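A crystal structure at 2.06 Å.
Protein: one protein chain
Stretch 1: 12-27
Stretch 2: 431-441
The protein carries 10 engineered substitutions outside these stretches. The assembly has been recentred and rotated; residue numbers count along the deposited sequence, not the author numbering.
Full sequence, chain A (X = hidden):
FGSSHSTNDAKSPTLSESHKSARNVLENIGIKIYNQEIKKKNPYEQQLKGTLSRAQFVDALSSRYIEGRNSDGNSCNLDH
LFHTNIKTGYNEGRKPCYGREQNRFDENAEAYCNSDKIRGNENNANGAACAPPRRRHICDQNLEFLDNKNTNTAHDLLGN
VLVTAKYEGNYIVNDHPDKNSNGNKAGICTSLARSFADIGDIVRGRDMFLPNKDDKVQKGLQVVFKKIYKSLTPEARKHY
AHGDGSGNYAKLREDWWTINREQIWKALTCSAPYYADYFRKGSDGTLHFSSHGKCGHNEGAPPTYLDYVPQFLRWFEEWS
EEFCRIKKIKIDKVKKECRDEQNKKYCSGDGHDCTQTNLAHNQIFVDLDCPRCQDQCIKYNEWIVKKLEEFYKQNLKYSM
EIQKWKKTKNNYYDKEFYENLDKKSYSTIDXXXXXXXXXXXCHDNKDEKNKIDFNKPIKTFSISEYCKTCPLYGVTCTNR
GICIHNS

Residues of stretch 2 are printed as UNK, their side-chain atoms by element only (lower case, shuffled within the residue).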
# COMPACT_ATOMS: atom_id res chain seq x y z
N SER A 12 -0.12 -6.95 -21.32
CA SER A 12 0.01 -5.74 -20.52
C SER A 12 -0.57 -5.95 -19.11
O SER A 12 -1.78 -6.16 -18.98
CB SER A 12 -0.69 -4.56 -21.19
OG SER A 12 -0.74 -3.43 -20.33
N PRO A 13 0.26 -5.90 -18.03
CA PRO A 13 -0.31 -6.07 -16.67
C PRO A 13 -1.29 -4.95 -16.30
O PRO A 13 -2.31 -5.22 -15.67
CB PRO A 13 0.91 -6.12 -15.76
CG PRO A 13 1.97 -5.41 -16.53
CD PRO A 13 1.71 -5.65 -17.98
N THR A 14 -1.01 -3.72 -16.76
CA THR A 14 -1.87 -2.57 -16.51
C THR A 14 -3.29 -2.77 -17.05
O THR A 14 -4.25 -2.61 -16.31
CB THR A 14 -1.26 -1.29 -17.10
OG1 THR A 14 0.09 -1.18 -16.68
CG2 THR A 14 -1.99 -0.06 -16.65
N LEU A 15 -3.41 -3.13 -18.33
CA LEU A 15 -4.68 -3.29 -19.02
C LEU A 15 -5.44 -4.53 -18.60
O LEU A 15 -6.67 -4.54 -18.69
CB LEU A 15 -4.43 -3.34 -20.53
CG LEU A 15 -4.43 -2.05 -21.38
CD1 LEU A 15 -4.17 -0.78 -20.59
CD2 LEU A 15 -3.49 -2.20 -22.55
N SER A 16 -4.71 -5.59 -18.23
CA SER A 16 -5.33 -6.84 -17.86
C SER A 16 -5.75 -6.94 -16.39
O SER A 16 -6.48 -7.87 -16.04
CB SER A 16 -4.48 -8.03 -18.31
OG SER A 16 -3.30 -8.14 -17.53
N GLU A 17 -5.36 -5.96 -15.54
CA GLU A 17 -5.74 -5.95 -14.13
C GLU A 17 -7.27 -6.05 -14.02
O GLU A 17 -7.99 -5.28 -14.67
CB GLU A 17 -5.25 -4.66 -13.43
CG GLU A 17 -5.72 -4.56 -11.97
CD GLU A 17 -5.29 -3.35 -11.16
OE1 GLU A 17 -4.34 -2.66 -11.58
OE2 GLU A 17 -5.90 -3.11 -10.09
N SER A 18 -7.77 -7.01 -13.20
CA SER A 18 -9.21 -7.24 -12.98
C SER A 18 -9.99 -6.00 -12.55
O SER A 18 -9.57 -5.27 -11.63
CB SER A 18 -9.41 -8.33 -11.94
OG SER A 18 -10.80 -8.59 -11.75
N HIS A 19 -11.18 -5.81 -13.15
CA HIS A 19 -12.06 -4.69 -12.75
C HIS A 19 -12.57 -4.98 -11.32
O HIS A 19 -13.13 -4.11 -10.67
CB HIS A 19 -13.23 -4.57 -13.76
CG HIS A 19 -14.25 -5.66 -13.61
ND1 HIS A 19 -14.00 -6.96 -14.03
CD2 HIS A 19 -15.48 -5.61 -13.05
CE1 HIS A 19 -15.09 -7.65 -13.74
NE2 HIS A 19 -16.01 -6.88 -13.14
N LYS A 20 -12.37 -6.23 -10.83
CA LYS A 20 -12.73 -6.66 -9.48
C LYS A 20 -11.51 -6.80 -8.55
O LYS A 20 -11.59 -7.49 -7.53
CB LYS A 20 -13.61 -7.92 -9.50
CG LYS A 20 -15.06 -7.66 -9.88
CD LYS A 20 -15.82 -8.97 -9.95
CE LYS A 20 -17.25 -8.80 -10.42
NZ LYS A 20 -17.84 -10.09 -10.85
N SER A 21 -10.39 -6.11 -8.87
CA SER A 21 -9.21 -6.07 -7.98
C SER A 21 -9.64 -5.18 -6.82
O SER A 21 -10.54 -4.33 -7.02
CB SER A 21 -8.01 -5.45 -8.69
OG SER A 21 -8.17 -4.05 -8.88
N ALA A 22 -9.06 -5.37 -5.62
CA ALA A 22 -9.43 -4.54 -4.46
C ALA A 22 -9.20 -3.10 -4.74
O ALA A 22 -10.03 -2.31 -4.36
CB ALA A 22 -8.65 -4.97 -3.19
N ARG A 23 -8.06 -2.73 -5.40
CA ARG A 23 -7.79 -1.34 -5.75
C ARG A 23 -8.93 -0.74 -6.58
O ARG A 23 -9.38 0.34 -6.26
CB ARG A 23 -6.42 -1.17 -6.48
CG ARG A 23 -6.07 0.33 -6.70
CD ARG A 23 -4.71 0.56 -7.38
NE ARG A 23 -4.66 0.01 -8.74
CZ ARG A 23 -5.09 0.64 -9.83
NH1 ARG A 23 -5.62 1.85 -9.74
NH2 ARG A 23 -5.02 0.05 -11.01
N ASN A 24 -9.37 -1.43 -7.63
CA ASN A 24 -10.46 -0.94 -8.47
C ASN A 24 -11.77 -0.83 -7.72
O ASN A 24 -12.46 0.19 -7.83
CB ASN A 24 -10.61 -1.82 -9.77
CG ASN A 24 -9.60 -1.44 -10.80
OD1 ASN A 24 -9.23 -0.28 -10.91
ND2 ASN A 24 -9.11 -2.41 -11.57
N VAL A 25 -12.11 -1.86 -6.93
CA VAL A 25 -13.37 -1.83 -6.15
C VAL A 25 -13.34 -0.70 -5.10
O VAL A 25 -14.31 0.03 -4.98
CB VAL A 25 -13.70 -3.22 -5.56
CG1 VAL A 25 -14.80 -3.16 -4.49
CG2 VAL A 25 -14.07 -4.21 -6.67
N LEU A 26 -12.21 -0.51 -4.41
CA LEU A 26 -12.12 0.52 -3.37
C LEU A 26 -12.16 1.91 -3.98
O LEU A 26 -12.80 2.79 -3.42
CB LEU A 26 -10.88 0.33 -2.45
CG LEU A 26 -10.75 -1.01 -1.68
CD1 LEU A 26 -9.31 -1.22 -1.17
CD2 LEU A 26 -11.73 -1.12 -0.56
N GLU A 27 -11.45 2.12 -5.11
CA GLU A 27 -11.43 3.38 -5.86
C GLU A 27 -12.87 3.76 -6.29
O GLU A 27 -13.27 4.93 -6.23
CB GLU A 27 -10.57 3.24 -7.13
CG GLU A 27 -9.08 3.46 -6.91
CD GLU A 27 -8.66 4.91 -6.91
OE1 GLU A 27 -9.53 5.79 -6.74
OE2 GLU A 27 -7.44 5.15 -7.00
N UNK A 431 -15.58 -12.70 0.61
CA UNK A 431 -15.77 -11.88 -0.60
C UNK A 431 -14.69 -10.80 -0.73
O UNK A 431 -14.25 -10.52 -1.84
n UNK A 431 -19.57 -15.32 -2.57
c UNK A 431 -18.31 -12.30 -0.56
c UNK A 431 -18.43 -13.27 -1.75
c UNK A 431 -17.19 -11.27 -0.69
c UNK A 431 -19.21 -14.51 -1.38
N UNK A 432 -14.25 -10.22 0.39
CA UNK A 432 -13.18 -9.22 0.37
C UNK A 432 -11.84 -9.88 0.02
O UNK A 432 -11.03 -9.26 -0.67
c UNK A 432 -9.98 -5.46 1.38
c UNK A 432 -13.12 -8.40 1.69
c UNK A 432 -12.27 -6.12 1.02
c UNK A 432 -9.74 -6.67 2.00
c UNK A 432 -10.76 -7.61 2.13
c UNK A 432 -12.04 -7.35 1.63
c UNK A 432 -11.24 -5.18 0.88
N UNK A 433 -11.60 -11.14 0.47
CA UNK A 433 -10.38 -11.86 0.16
C UNK A 433 -10.24 -12.19 -1.34
O UNK A 433 -9.13 -12.17 -1.85
c UNK A 433 -9.71 -14.16 3.33
c UNK A 433 -9.85 -12.85 2.55
c UNK A 433 -10.14 -13.11 1.05
c UNK A 433 -8.59 -12.04 2.75
N UNK A 434 -11.38 -12.40 -2.03
CA UNK A 434 -11.45 -12.63 -3.48
C UNK A 434 -10.94 -11.40 -4.20
O UNK A 434 -10.28 -11.54 -5.22
n UNK A 434 -12.83 -15.17 -3.17
c UNK A 434 -13.59 -14.13 -3.48
o UNK A 434 -14.83 -14.20 -3.42
c UNK A 434 -12.91 -12.88 -3.96
N UNK A 435 -11.21 -10.19 -3.68
CA UNK A 435 -10.71 -8.94 -4.28
C UNK A 435 -9.16 -8.89 -4.20
O UNK A 435 -8.51 -8.44 -5.15
c UNK A 435 -12.83 -7.55 -3.54
c UNK A 435 -11.30 -7.71 -3.55
c UNK A 435 -13.46 -7.79 -4.92
c UNK A 435 -13.23 -6.19 -2.92
N UNK A 436 -8.59 -9.38 -3.08
CA UNK A 436 -7.14 -9.43 -2.89
C UNK A 436 -6.53 -10.40 -3.89
O UNK A 436 -5.51 -10.07 -4.49
c UNK A 436 -6.73 -9.22 0.99
c UNK A 436 -6.73 -9.75 -1.44
c UNK A 436 -6.74 -7.30 -0.64
c UNK A 436 -7.20 -8.76 -0.36
N UNK A 437 -7.18 -11.56 -4.10
CA UNK A 437 -6.79 -12.56 -5.13
C UNK A 437 -6.73 -11.94 -6.51
O UNK A 437 -5.92 -12.33 -7.34
c UNK A 437 -7.79 -14.63 -3.98
o UNK A 437 -6.93 -14.48 -3.11
c UNK A 437 -7.83 -13.72 -5.19
n UNK A 437 -8.76 -15.56 -3.87
N UNK A 438 -7.60 -10.96 -6.75
CA UNK A 438 -7.76 -10.31 -8.06
C UNK A 438 -6.81 -9.19 -8.35
O UNK A 438 -6.92 -8.60 -9.41
c UNK A 438 -9.19 -9.79 -8.20
c UNK A 438 -10.22 -10.86 -8.29
n UNK A 438 -11.43 -10.54 -7.85
o UNK A 438 -9.96 -11.96 -8.77
N UNK A 439 -5.91 -8.87 -7.41
CA UNK A 439 -4.97 -7.76 -7.59
C UNK A 439 -4.03 -7.94 -8.76
O UNK A 439 -3.80 -9.06 -9.20
N UNK A 440 -3.46 -6.84 -9.27
CA UNK A 440 -2.52 -6.89 -10.40
C UNK A 440 -1.43 -7.99 -10.20
O UNK A 440 -1.30 -8.91 -11.02
c UNK A 440 -1.10 -5.37 -11.93
c UNK A 440 -1.89 -5.51 -10.62
c UNK A 440 -1.07 -2.98 -12.76
n UNK A 440 -0.23 -1.76 -12.98
c UNK A 440 -0.32 -4.04 -11.99
N UNK A 441 -0.70 -7.91 -9.08
CA UNK A 441 0.39 -8.83 -8.77
C UNK A 441 -0.14 -10.18 -8.35
O UNK A 441 0.35 -11.20 -8.83
c UNK A 441 1.31 -8.24 -7.69
n UNK A 441 2.94 -5.09 -8.59
c UNK A 441 1.93 -5.75 -7.92
c UNK A 441 2.10 -7.07 -8.16
n UNK A 441 3.21 -7.23 -8.98
c UNK A 441 3.66 -6.00 -9.22
O HOH W 1 -4.33 -4.36 -8.28
O HOH W 2 -5.87 -8.78 -11.91

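Position 431 lies in a helix that begins earlier in the chain. Its side chain is four carbons in a row ending in a nitrogen, and it is out of reach of stretch 1; this is Lys431, exposed and without a partner here. At position 432 one carbon leads into a ring of six carbons, and Leu26 CD2 lies at its edge, near its plane. This is Phe432, whose CE1 is 4.3 Å from Leu26 CD2. Position 433 has four carbons forked at the second and lies out of reach of stretch 1; it is Leu433. Position 434 carries two carbons, the second bearing one oxygen and one nitrogen. This short amide is Asn434, which makes no contact across the interface.

Position 435 again has four carbons forked at the second, but here they are packed against stretch 1. Its CB lies 3.8 Å from Ala22 CB, and the fork reaches both Lys20 and Val25. The residue is Leu435: CD2 comes within 3.2 Å of Lys20 O, while CD1 lies 3.8 Å from Val25 CG1. Its backbone takes part as well, since Ala22 N donates a weak hydrogen bond to Leu435 O (3.2 Å). Position 436 has the same forked set of four carbons. Although its CA-to-CB bond points away, the end of the side chain comes nearer and meets Ala22; in Leu436, CD2 is 3.9 Å from Ala22 CB. Position 437 has two carbons, the second with one oxygen and one nitrogen, and its end leads away from stretch 1. It is Asn437, whose amide is satisfied elsewhere in the structure.

Position 438 shows the same amide pattern, now directed toward stretch 1 and close to the carbonyl of Lys20. As Asn438, it donates from ND2 to Lys20 O (3.1 Å), a bond of good geometry (153°) that fixes the turn from Ser18 to Ser21 against the end of the helix. Water 2 adds a bridge, accepting from Ser18 N (2.9 Å) and donating to Asn438 O (2.7 Å). Position 439 has no side-chain atoms and is Gly439; its CA approaches Ser21 CB to 4.0 Å. At position 440, four carbons in a row end in a nitrogen and run past Pro13, Thr14 and Glu17. This is Lys440, with CE 3.5 Å from Glu17 OE1; its NZ remains 4.4 Å from that oxygen, beyond a salt bridge. Position 441 has one carbon and a five-membered ring of three carbons and two nitrogens: His441, out of reach.

The contact thus combines an apolar patch with a polar one. Leu435 packs on Ala22 and Val25, Leu436 on Ala22, and Phe432 meets Leu26, while Asn438 holds the preceding turn. Beyond it, Lys440 lies along Glu17, whose carboxylate is already engaged by Arg23 NH2 at OE1 (2.9 Å) and by Ser21 OG at OE2 (2.7 Å). Water 1 completes the link, donating weakly to Glu17 OE2 (2.7 Å) and accepting from Lys440 N (2.8 Å).

Stretch 2 431-441: KFLNLLNNGKH
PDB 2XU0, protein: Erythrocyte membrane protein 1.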